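Local atomic coordinates of cytochrome P450 268A2 Cyp268A2 (Mycobacterium marinum, PDB entry 6BLD), a protein that belongs to the cytochrome P450 family of haem proteins and holds its haem and a bound organic ligand in a largely helical fold. Residues V73-L87 and T310-G322. Sequence-based numbering, arbitrary orientation.
Sequences VSRTNEVFLSGNGVL and TFRRTAAADFELG. With HEM (protoporphyrin IX containing Fe), chain B; DXJ ((3E,5E)-6,10-dimethylundeca-3,5,9-trien-2-one), chain C.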
ATOM      1  N   VAL A  73       0.428  12.721  13.295  1.00 16.26           N
ATOM      2  CA  VAL A  73      -0.519  13.122  12.258  1.00 16.03           C
ATOM      3  C   VAL A  73      -1.586  12.050  12.062  1.00 15.96           C
ATOM      4  O   VAL A  73      -2.778  12.356  11.939  1.00 14.84           O
ATOM      5  CB  VAL A  73       0.226  13.432  10.946  1.00 15.76           C
ATOM      6  CG1 VAL A  73      -0.756  13.603   9.791  1.00 15.00           C
ATOM      7  CG2 VAL A  73       1.092  14.675  11.107  1.00 16.14           C
ATOM      8  N   SER A  74      -1.178  10.777  12.046  1.00 15.82           N
ATOM      9  CA  SER A  74      -2.122   9.698  11.771  1.00 15.73           C
ATOM     10  C   SER A  74      -3.183   9.582  12.859  1.00 16.65           C
ATOM     11  O   SER A  74      -4.366   9.381  12.560  1.00 16.46           O
ATOM     12  CB  SER A  74      -1.371   8.374  11.621  1.00 14.20           C
ATOM     13  OG  SER A  74      -0.257   8.510  10.760  1.00 13.88           O
ATOM     14  N   ARG A  75      -2.784   9.708  14.126  1.00 17.50           N
ATOM     15  CA  ARG A  75      -3.722   9.499  15.221  1.00 19.31           C
ATOM     16  C   ARG A  75      -4.550  10.736  15.539  1.00 19.14           C
ATOM     17  O   ARG A  75      -5.634  10.604  16.116  1.00 19.53           O
ATOM     18  CB  ARG A  75      -2.974   9.040  16.474  1.00 21.49           C
ATOM     19  CG  ARG A  75      -2.116   7.811  16.250  1.00 23.80           C
ATOM     20  CD  ARG A  75      -1.610   7.238  17.559  1.00 27.12           C
ATOM     21  NE  ARG A  75      -1.193   5.847  17.411  1.00 29.36           N
ATOM     22  CZ  ARG A  75      -2.016   4.808  17.512  1.00 30.90           C
ATOM     23  NH1 ARG A  75      -1.553   3.574  17.363  1.00 31.35           N
ATOM     24  NH2 ARG A  75      -3.305   5.002  17.761  1.00 31.29           N
ATOM     25  N   THR A  76      -4.074  11.926  15.178  1.00 18.82           N
ATOM     26  CA  THR A  76      -4.824  13.159  15.421  1.00 19.45           C
ATOM     27  C   THR A  76      -5.667  13.515  14.193  1.00 19.75           C
ATOM     28  O   THR A  76      -5.526  14.572  13.579  1.00 20.06           O
ATOM     29  CB  THR A  76      -3.875  14.290  15.798  1.00 19.79           C
ATOM     30  OG1 THR A  76      -2.818  13.773  16.620  1.00 20.02           O
ATOM     31  CG2 THR A  76      -4.612  15.379  16.564  1.00 20.34           C
ATOM     32  N   ASN A  77      -6.564  12.589  13.841  1.00 19.76           N
ATOM     33  CA  ASN A  77      -7.404  12.763  12.660  1.00 20.20           C
ATOM     34  C   ASN A  77      -8.404  13.901  12.815  1.00 21.62           C
ATOM     35  O   ASN A  77      -8.911  14.402  11.806  1.00 21.88           O
ATOM     36  CB  ASN A  77      -8.143  11.463  12.339  1.00 19.52           C
ATOM     37  CG  ASN A  77      -9.092  11.043  13.444  1.00 20.50           C
ATOM     38  OD1 ASN A  77      -8.672  10.503  14.466  1.00 20.98           O
ATOM     39  ND2 ASN A  77     -10.382  11.288  13.242  1.00 21.21           N
ATOM     40  N   GLU A  78      -8.707  14.316  14.047  1.00 22.70           N
ATOM     41  CA  GLU A  78      -9.580  15.468  14.245  1.00 23.30           C
ATOM     42  C   GLU A  78      -8.930  16.762  13.776  1.00 21.62           C
ATOM     43  O   GLU A  78      -9.639  17.739  13.508  1.00 21.68           O
ATOM     44  CB  GLU A  78      -9.978  15.581  15.718  1.00 25.80           C
ATOM     45  CG  GLU A  78      -8.851  16.030  16.636  1.00 27.93           C
ATOM     46  CD  GLU A  78      -8.259  14.887  17.437  1.00 29.47           C
ATOM     47  OE1 GLU A  78      -7.993  15.082  18.643  1.00 30.97           O
ATOM     48  OE2 GLU A  78      -8.058  13.796  16.864  1.00 29.57           O
ATOM     49  N   VAL A  79      -7.606  16.790  13.672  1.00 20.42           N
ATOM     50  CA  VAL A  79      -6.877  17.930  13.131  1.00 20.15           C
ATOM     51  C   VAL A  79      -6.455  17.682  11.688  1.00 19.33           C
ATOM     52  O   VAL A  79      -6.663  18.527  10.817  1.00 19.94           O
ATOM     53  CB  VAL A  79      -5.656  18.253  14.023  1.00 20.62           C
ATOM     54  CG1 VAL A  79      -4.680  19.161  13.288  1.00 20.67           C
ATOM     55  CG2 VAL A  79      -6.105  18.884  15.334  1.00 21.66           C
ATOM     56  N   PHE A  80      -5.872  16.518  11.415  1.00 18.41           N
ATOM     57  CA  PHE A  80      -5.371  16.172  10.086  1.00 17.12           C
ATOM     58  C   PHE A  80      -6.408  15.288   9.400  1.00 16.55           C
ATOM     59  O   PHE A  80      -6.488  14.084   9.659  1.00 16.53           O
ATOM     60  CB  PHE A  80      -4.012  15.491  10.189  1.00 16.09           C
ATOM     61  CG  PHE A  80      -2.978  16.323  10.892  1.00 16.27           C
ATOM     62  CD1 PHE A  80      -2.317  17.340  10.223  1.00 16.42           C
ATOM     63  CD2 PHE A  80      -2.681  16.102  12.226  1.00 16.36           C
ATOM     64  CE1 PHE A  80      -1.369  18.113  10.869  1.00 16.56           C
ATOM     65  CE2 PHE A  80      -1.736  16.871  12.878  1.00 16.66           C
ATOM     66  CZ  PHE A  80      -1.079  17.878  12.199  1.00 16.71           C
ATOM     67  N   LEU A  81      -7.193  15.891   8.513  1.00 16.03           N
ATOM     68  CA  LEU A  81      -8.334  15.233   7.899  1.00 15.88           C
ATOM     69  C   LEU A  81      -7.925  14.425   6.675  1.00 15.50           C
ATOM     70  O   LEU A  81      -6.942  14.733   5.996  1.00 15.62           O
ATOM     71  CB  LEU A  81      -9.392  16.258   7.491  1.00 16.27           C
ATOM     72  CG  LEU A  81      -9.757  17.334   8.510  1.00 16.94           C
ATOM     73  CD1 LEU A  81     -10.706  18.337   7.877  1.00 17.32           C
ATOM     74  CD2 LEU A  81     -10.377  16.705   9.744  1.00 17.62           C
ATOM     75  N   SER A  82      -8.708  13.384   6.395  1.00 15.32           N
ATOM     76  CA  SER A  82      -8.573  12.599   5.178  1.00 14.96           C
ATOM     77  C   SER A  82      -9.640  12.928   4.142  1.00 15.25           C
ATOM     78  O   SER A  82      -9.497  12.530   2.981  1.00 15.23           O
ATOM     79  CB  SER A  82      -8.630  11.099   5.504  1.00 14.54           C
ATOM     80  OG  SER A  82      -7.481  10.682   6.221  1.00 14.75           O
ATOM     81  N   GLY A  83     -10.692  13.648   4.530  1.00 15.98           N
ATOM     82  CA  GLY A  83     -11.816  13.930   3.657  1.00 16.78           C
ATOM     83  C   GLY A  83     -11.553  14.923   2.548  1.00 17.36           C
ATOM     84  O   GLY A  83     -12.449  15.164   1.733  1.00 17.91           O
ATOM     85  N   ASN A  84     -10.359  15.513   2.489  1.00 17.62           N
ATOM     86  CA  ASN A  84      -9.983  16.418   1.411  1.00 18.70           C
ATOM     87  C   ASN A  84      -8.904  15.812   0.519  1.00 17.91           C
ATOM     88  O   ASN A  84      -8.142  16.536  -0.125  1.00 18.07           O
ATOM     89  CB  ASN A  84      -9.519  17.761   1.974  1.00 19.83           C
ATOM     90  CG  ASN A  84     -10.552  18.406   2.875  1.00 21.81           C
ATOM     91  OD1 ASN A  84     -10.326  18.579   4.072  1.00 22.86           O
ATOM     92  ND2 ASN A  84     -11.696  18.766   2.303  1.00 22.46           N
ATOM     93  N   GLY A  85      -8.832  14.492   0.472  1.00 17.89           N
ATOM     94  CA  GLY A  85      -7.826  13.804  -0.311  1.00 17.70           C
ATOM     95  C   GLY A  85      -6.689  13.288   0.550  1.00 12.88           C
ATOM     96  O   GLY A  85      -6.297  13.902   1.550  1.00 13.00           O
ATOM     97  N   VAL A  86      -6.146  12.133   0.159  1.00 12.61           N
ATOM     98  CA  VAL A  86      -5.070  11.487   0.900  1.00 13.35           C
ATOM     99  C   VAL A  86      -3.850  11.194   0.041  1.00 13.09           C
ATOM    100  O   VAL A  86      -2.837  10.730   0.568  1.00 12.18           O
ATOM    101  CB  VAL A  86      -5.558  10.191   1.582  1.00 13.52           C
ATOM    102  CG1 VAL A  86      -6.648  10.501   2.590  1.00 12.70           C
ATOM    103  CG2 VAL A  86      -6.044   9.189   0.543  1.00 12.35           C
ATOM    104  N   LEU A  87      -3.902  11.459  -1.261  1.00 12.85           N
ATOM    105  CA  LEU A  87      -2.787  11.152  -2.148  1.00 12.91           C
ATOM    106  C   LEU A  87      -1.782  12.298  -2.173  1.00 13.48           C
ATOM    107  O   LEU A  87      -2.153  13.474  -2.103  1.00 14.20           O
ATOM    108  CB  LEU A  87      -3.292  10.858  -3.562  1.00 13.04           C
ATOM    109  CG  LEU A  87      -4.026   9.523  -3.731  1.00 13.22           C
ATOM    110  CD1 LEU A  87      -4.156   9.153  -5.201  1.00 13.02           C
ATOM    111  CD2 LEU A  87      -3.331   8.412  -2.956  1.00 13.46           C
ATOM    112  N   THR A 310       3.800   7.122   0.670  1.00 13.98           N
ATOM    113  CA  THR A 310       3.231   8.412   1.031  1.00 14.64           C
ATOM    114  C   THR A 310       1.726   8.312   1.223  1.00 14.42           C
ATOM    115  O   THR A 310       1.039   7.574   0.510  1.00 13.81           O
ATOM    116  CB  THR A 310       3.521   9.483  -0.032  1.00 15.14           C
ATOM    117  OG1 THR A 310       2.993   9.062  -1.296  1.00 12.36           O
ATOM    118  CG2 THR A 310       5.016   9.734  -0.160  1.00 12.76           C
ATOM    119  N   PHE A 311       1.233   9.062   2.203  1.00 13.94           N
ATOM    120  CA  PHE A 311      -0.174   9.389   2.352  1.00 13.88           C
ATOM    121  C   PHE A 311      -0.231  10.775   2.974  1.00 13.85           C
ATOM    122  O   PHE A 311       0.638  11.144   3.766  1.00 14.15           O
ATOM    123  CB  PHE A 311      -0.929   8.371   3.219  1.00 13.56           C
ATOM    124  CG  PHE A 311      -1.628   7.297   2.432  1.00 13.29           C
ATOM    125  CD1 PHE A 311      -2.298   7.601   1.255  1.00 13.64           C
ATOM    126  CD2 PHE A 311      -1.618   5.983   2.871  1.00 13.13           C
ATOM    127  CE1 PHE A 311      -2.943   6.607   0.531  1.00 12.93           C
ATOM    128  CE2 PHE A 311      -2.260   4.989   2.152  1.00 13.16           C
ATOM    129  CZ  PHE A 311      -2.922   5.302   0.980  1.00 12.72           C
ATOM    130  N   ARG A 312      -1.241  11.547   2.600  1.00 13.93           N
ATOM    131  CA  ARG A 312      -1.309  12.933   3.031  1.00 14.46           C
ATOM    132  C   ARG A 312      -2.594  13.192   3.805  1.00 14.23           C
ATOM    133  O   ARG A 312      -3.533  12.392   3.797  1.00 14.18           O
ATOM    134  CB  ARG A 312      -1.204  13.888   1.835  1.00 15.56           C
ATOM    135  CG  ARG A 312      -2.516  14.118   1.121  1.00 17.66           C
ATOM    136  CD  ARG A 312      -2.591  15.508   0.518  1.00 19.14           C
ATOM    137  NE  ARG A 312      -3.488  15.524  -0.632  1.00 19.93           N
ATOM    138  CZ  ARG A 312      -4.711  16.041  -0.622  1.00 20.23           C
ATOM    139  NH1 ARG A 312      -5.192  16.602   0.478  1.00 20.43           N
ATOM    140  NH2 ARG A 312      -5.452  16.002  -1.719  1.00 20.91           N
ATOM    141  N   ARG A 313      -2.611  14.333   4.490  1.00 14.25           N
ATOM    142  CA  ARG A 313      -3.774  14.807   5.221  1.00 15.12           C
ATOM    143  C   ARG A 313      -3.921  16.302   4.975  1.00 15.47           C
ATOM    144  O   ARG A 313      -3.023  16.955   4.436  1.00 13.80           O
ATOM    145  CB  ARG A 313      -3.660  14.521   6.727  1.00 15.88           C
ATOM    146  CG  ARG A 313      -3.441  13.056   7.089  1.00 15.99           C
ATOM    147  CD  ARG A 313      -4.737  12.269   7.011  1.00 16.20           C
ATOM    148  NE  ARG A 313      -4.613  10.933   7.586  1.00 13.39           N
ATOM    149  CZ  ARG A 313      -4.346   9.839   6.879  1.00 14.36           C
ATOM    150  NH1 ARG A 313      -4.165   9.922   5.568  1.00 14.16           N
ATOM    151  NH2 ARG A 313      -4.255   8.660   7.485  1.00 13.14           N
ATOM    152  N   THR A 314      -5.072  16.841   5.374  1.00 15.69           N
ATOM    153  CA  THR A 314      -5.339  18.273   5.315  1.00 15.91           C
ATOM    154  C   THR A 314      -5.639  18.773   6.721  1.00 16.56           C
ATOM    155  O   THR A 314      -6.491  18.209   7.415  1.00 16.30           O
ATOM    156  CB  THR A 314      -6.512  18.589   4.379  1.00 16.26           C
ATOM    157  OG1 THR A 314      -6.332  17.908   3.131  1.00 16.13           O
ATOM    158  CG2 THR A 314      -6.599  20.085   4.120  1.00 16.66           C
ATOM    159  N   ALA A 315      -4.939  19.824   7.138  1.00 17.29           N
ATOM    160  CA  ALA A 315      -5.115  20.353   8.484  1.00 17.98           C
ATOM    161  C   ALA A 315      -6.455  21.068   8.600  1.00 18.55           C
ATOM    162  O   ALA A 315      -6.788  21.924   7.777  1.00 18.58           O
ATOM    163  CB  ALA A 315      -3.973  21.303   8.838  1.00 18.25           C
ATOM    164  N   ALA A 316      -7.230  20.704   9.623  1.00 19.31           N
ATOM    165  CA  ALA A 316      -8.492  21.382   9.888  1.00 20.91           C
ATOM    166  C   ALA A 316      -8.312  22.624  10.747  1.00 22.38           C
ATOM    167  O   ALA A 316      -9.195  23.487  10.760  1.00 22.82           O
ATOM    168  CB  ALA A 316      -9.474  20.426  10.569  1.00 20.90           C
ATOM    169  N   ALA A 317      -7.193  22.728  11.457  1.00 23.01           N
ATOM    170  CA  ALA A 317      -6.913  23.869  12.312  1.00 24.30           C
ATOM    171  C   ALA A 317      -5.404  24.019  12.427  1.00 24.32           C
ATOM    172  O   ALA A 317      -4.638  23.134  12.038  1.00 23.43           O
ATOM    173  CB  ALA A 317      -7.557  23.707  13.692  1.00 25.12           C
ATOM    174  N   ASP A 318      -4.982  25.161  12.966  1.00 25.38           N
ATOM    175  CA  ASP A 318      -3.563  25.395  13.192  1.00 25.92           C
ATOM    176  C   ASP A 318      -3.014  24.376  14.182  1.00 25.43           C
ATOM    177  O   ASP A 318      -3.621  24.117  15.226  1.00 25.62           O
ATOM    178  CB  ASP A 318      -3.336  26.817  13.706  1.00 27.63           C
ATOM    179  CG  ASP A 318      -3.641  27.870  12.659  1.00 28.40           C
ATOM    180  OD1 ASP A 318      -3.991  27.498  11.518  1.00 27.98           O
ATOM    181  OD2 ASP A 318      -3.529  29.072  12.978  1.00 29.57           O
ATOM    182  N   PHE A 319      -1.865  23.792  13.850  1.00 24.85           N
ATOM    183  CA  PHE A 319      -1.273  22.745  14.670  1.00 24.67           C
ATOM    184  C   PHE A 319       0.242  22.878  14.663  1.00 24.10           C
ATOM    185  O   PHE A 319       0.852  23.031  13.600  1.00 23.81           O
ATOM    186  CB  PHE A 319      -1.681  21.355  14.169  1.00 24.58           C
ATOM    187  CG  PHE A 319      -1.389  20.249  15.142  1.00 25.44           C
ATOM    188  CD1 PHE A 319      -0.171  19.591  15.121  1.00 25.45           C
ATOM    189  CD2 PHE A 319      -2.334  19.868  16.081  1.00 26.14           C
ATOM    190  CE1 PHE A 319       0.099  18.573  16.016  1.00 25.63           C
ATOM    191  CE2 PHE A 319      -2.070  18.850  16.977  1.00 26.26           C
ATOM    192  CZ  PHE A 319      -0.852  18.202  16.944  1.00 25.95           C
ATOM    193  N   GLU A 320       0.838  22.802  15.847  1.00 24.04           N
ATOM    194  CA  GLU A 320       2.284  22.890  16.004  1.00 24.45           C
ATOM    195  C   GLU A 320       2.885  21.490  15.937  1.00 23.21           C
ATOM    196  O   GLU A 320       2.559  20.629  16.760  1.00 23.11           O
ATOM    197  CB  GLU A 320       2.628  23.567  17.329  1.00 26.61           C
ATOM    198  CG  GLU A 320       4.109  23.684  17.613  1.00 28.12           C
ATOM    199  CD  GLU A 320       4.387  24.583  18.799  1.00 30.15           C
ATOM    200  OE1 GLU A 320       4.251  24.113  19.949  1.00 31.04           O
ATOM    201  OE2 GLU A 320       4.730  25.762  18.580  1.00 30.90           O
ATOM    202  N   LEU A 321       3.757  21.264  14.956  1.00 22.40           N
ATOM    203  CA  LEU A 321       4.390  19.965  14.765  1.00 22.14           C
ATOM    204  C   LEU A 321       5.833  20.167  14.332  1.00 22.91           C
ATOM    205  O   LEU A 321       6.097  20.885  13.363  1.00 22.83           O
ATOM    206  CB  LEU A 321       3.638  19.130  13.723  1.00 20.95           C
ATOM    207  CG  LEU A 321       4.092  17.676  13.581  1.00 20.28           C
ATOM    208  CD1 LEU A 321       3.593  16.844  14.754  1.00 20.45           C
ATOM    209  CD2 LEU A 321       3.611  17.096  12.265  1.00 19.23           C
ATOM    210  N   GLY A 322       6.758  19.527  15.044  1.00 23.68           N
ATOM    211  CA  GLY A 322       8.170  19.678  14.735  1.00 24.28           C
ATOM    212  C   GLY A 322       8.670  21.101  14.826  1.00 25.46           C
ATOM    213  O   GLY A 322       9.565  21.488  14.066  1.00 25.47           O
TER
HETATM  214  CHA HEM B 501      -5.280   1.279   4.634  1.00 15.32           C
HETATM  215  CHB HEM B 501      -6.989  -2.822   2.677  1.00 17.85           C
HETATM  216  CHC HEM B 501      -2.536  -4.756   2.839  1.00 18.15           C
HETATM  217  CHD HEM B 501      -0.771  -0.364   3.960  1.00 16.18           C
HETATM  218  C1A HEM B 501      -6.137   0.339   4.101  1.00 15.96           C
HETATM  219  C2A HEM B 501      -7.564   0.494   3.895  1.00 15.91           C
HETATM  220  C3A HEM B 501      -8.034  -0.634   3.359  1.00 16.82           C
HETATM  221  C4A HEM B 501      -6.923  -1.551   3.198  1.00 17.04           C
HETATM  222  CMA HEM B 501      -9.503  -0.915   2.976  1.00 16.78           C
HETATM  223  CAA HEM B 501      -8.395   1.746   4.249  1.00 15.36           C
HETATM  224  CBA HEM B 501      -8.744   1.693   5.733  1.00 14.90           C
HETATM  225  CGA HEM B 501      -9.393   2.984   6.160  1.00 14.65           C
HETATM  226  O1A HEM B 501     -10.053   2.997   7.231  1.00 14.60           O
HETATM  227  O2A HEM B 501      -9.258   3.997   5.426  1.00 14.41           O
HETATM  228  C1B HEM B 501      -5.951  -3.726   2.610  1.00 18.06           C
HETATM  229  C2B HEM B 501      -6.072  -5.124   2.264  1.00 18.76           C
HETATM  230  C3B HEM B 501      -4.861  -5.677   2.307  1.00 19.08           C
HETATM  231  C4B HEM B 501      -3.905  -4.640   2.679  1.00 18.16           C
HETATM  232  CMB HEM B 501      -7.380  -5.866   1.913  1.00 18.98           C
HETATM  233  CAB HEM B 501      -4.620  -7.172   1.989  1.00 20.16           C
HETATM  234  CBB HEM B 501      -3.435  -7.764   2.138  1.00 20.97           C
HETATM  235  C1C HEM B 501      -1.664  -3.733   3.164  1.00 17.57           C
HETATM  236  C2C HEM B 501      -0.229  -3.853   3.350  1.00 17.80           C
HETATM  237  C3C HEM B 501       0.251  -2.630   3.651  1.00 17.49           C
HETATM  238  C4C HEM B 501      -0.863  -1.710   3.680  1.00 16.79           C
HETATM  239  CMC HEM B 501       0.548  -5.181   3.190  1.00 17.95           C
HETATM  240  CAC HEM B 501       1.694  -2.168   3.960  1.00 17.88           C
HETATM  241  CBC HEM B 501       2.711  -3.006   4.181  1.00 19.27           C
HETATM  242  C1D HEM B 501      -1.826   0.468   4.261  1.00 15.61           C
HETATM  243  C2D HEM B 501      -1.737   1.845   4.699  1.00 14.45           C
HETATM  244  C3D HEM B 501      -2.979   2.304   4.884  1.00 14.23           C
HETATM  245  C4D HEM B 501      -3.905   1.228   4.572  1.00 15.10           C
HETATM  246  CMD HEM B 501      -0.423   2.630   4.905  1.00 13.82           C
HETATM  247  CAD HEM B 501      -3.368   3.723   5.356  1.00 13.19           C
HETATM  248  CBD HEM B 501      -3.181   3.816   6.868  1.00 13.27           C
HETATM  249  CGD HEM B 501      -3.496   5.203   7.365  1.00 14.07           C
HETATM  250  O1D HEM B 501      -3.335   5.450   8.589  1.00 15.33           O
HETATM  251  O2D HEM B 501      -3.903   6.064   6.543  1.00 12.84           O
HETATM  252  NA  HEM B 501      -5.781  -0.924   3.663  1.00 17.15           N
HETATM  253  NB  HEM B 501      -4.616  -3.466   2.856  1.00 18.41           N
HETATM  254  NC  HEM B 501      -2.013  -2.413   3.376  1.00 17.67           N
HETATM  255  ND  HEM B 501      -3.162   0.126   4.197  1.00 16.35           N
HETATM  256 FE   HEM B 501      -3.901  -1.734   3.753  1.00 17.15          FE
HETATM  257  C10 DXJ C 502      -6.012   4.809  -6.429  1.00 13.73           C
HETATM  258  C13 DXJ C 502      -5.231   6.635  -9.703  1.00 14.75           C
HETATM  259  C01 DXJ C 502      -3.380   1.579   1.055  1.00 13.92           C
HETATM  260  C02 DXJ C 502      -3.594   1.771  -0.443  1.00 13.73           C
HETATM  261  C03 DXJ C 502      -4.733   2.266  -0.881  1.00 13.46           C
HETATM  262  C04 DXJ C 502      -2.486   1.392  -1.426  1.00 14.43           C
HETATM  263  C05 DXJ C 502      -4.973   2.470  -2.376  1.00 13.21           C
HETATM  264  C06 DXJ C 502      -5.538   3.854  -2.687  1.00 13.17           C
HETATM  265  C07 DXJ C 502      -6.097   3.968  -4.105  1.00 13.74           C
HETATM  266  C08 DXJ C 502      -5.461   4.686  -5.009  1.00 13.44           C
HETATM  267  C09 DXJ C 502      -7.396   3.254  -4.468  1.00 13.91           C
HETATM  268  C11 DXJ C 502      -5.511   5.718  -7.241  1.00 13.75           C
HETATM  269  C12 DXJ C 502      -6.043   5.865  -8.665  1.00 14.62           C
HETATM  270  O14 DXJ C 502      -7.085   5.383  -8.963  1.00 15.04           O
HETATM  271  O   HOH W   1      -4.823  11.733  10.335  1.00 14.36           O
HETATM  272  O   HOH W   2      -5.685   8.983  10.083  1.00 14.15           O
HETATM  273  O   HOH W   3      -7.467  15.559   3.393  1.00 13.73           O
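In the cytochrome P450 beta sheet, strand 310-315 runs up to the haem, and strand 80-81 pairs antiparallel along it as the outermost strand; the other neighbour of 310-315 is strand 331-335. Leu81 and Thr314 form the hydrogen-bonded pair, Leu81 N giving to Thr314 O at 2.7 Å and Thr314 N returning a bond to Leu81 O. Beyond the turn Ser82-Gly85 the chain comes back to the same strand, and Arg312 N reaches Val86 O.

Arg312 fastens that return. Its guanidinium meets Asn84 O end-on, NH1 at 3.0 Å and NH2 at 3.2 Å both on this one oxygen, while NE bonds Leu87 O at 2.9 Å. Three backbone-directed bonds thus fix its rotation, and Gly85 O lies over one face. Water 3 links Thr314 OG1 to Leu81 O and Gly85 O.

Arg313 turns toward the facing segment: its CB packs against Phe80 CB at 3.6 Å, and the bend at chi2 (-78°) carries the guanidinium on toward the haem. NH2 gives a 2.8 Å bond to haem propionate O2D, and NH1 bonds Arg312 O. Water 1 sits between NE and the carbonyls of Val73 and Phe80; water 2 links NH2 to Ser74 O. Its positive charge would be expected to stabilise the propionate, which probably stays ionised.

At the far end the Phe80 ring is sandwiched between Val73 CG2 and Val79 CG1, and its edge meets the face of Phe319 in a T-shaped stack, planes at 70°, CZ to Phe319 CD1 3.5 Å. Nearer the haem, Phe311 sets its ring edge against Val86 O and Leu87 CD2, with CZ 3.8 Å from C01 of DXJ. A sheet strand supplying both a propionate-binding arginine and a pocket-lining residue, here Phe311, is characteristic of the cytochrome P450 fold.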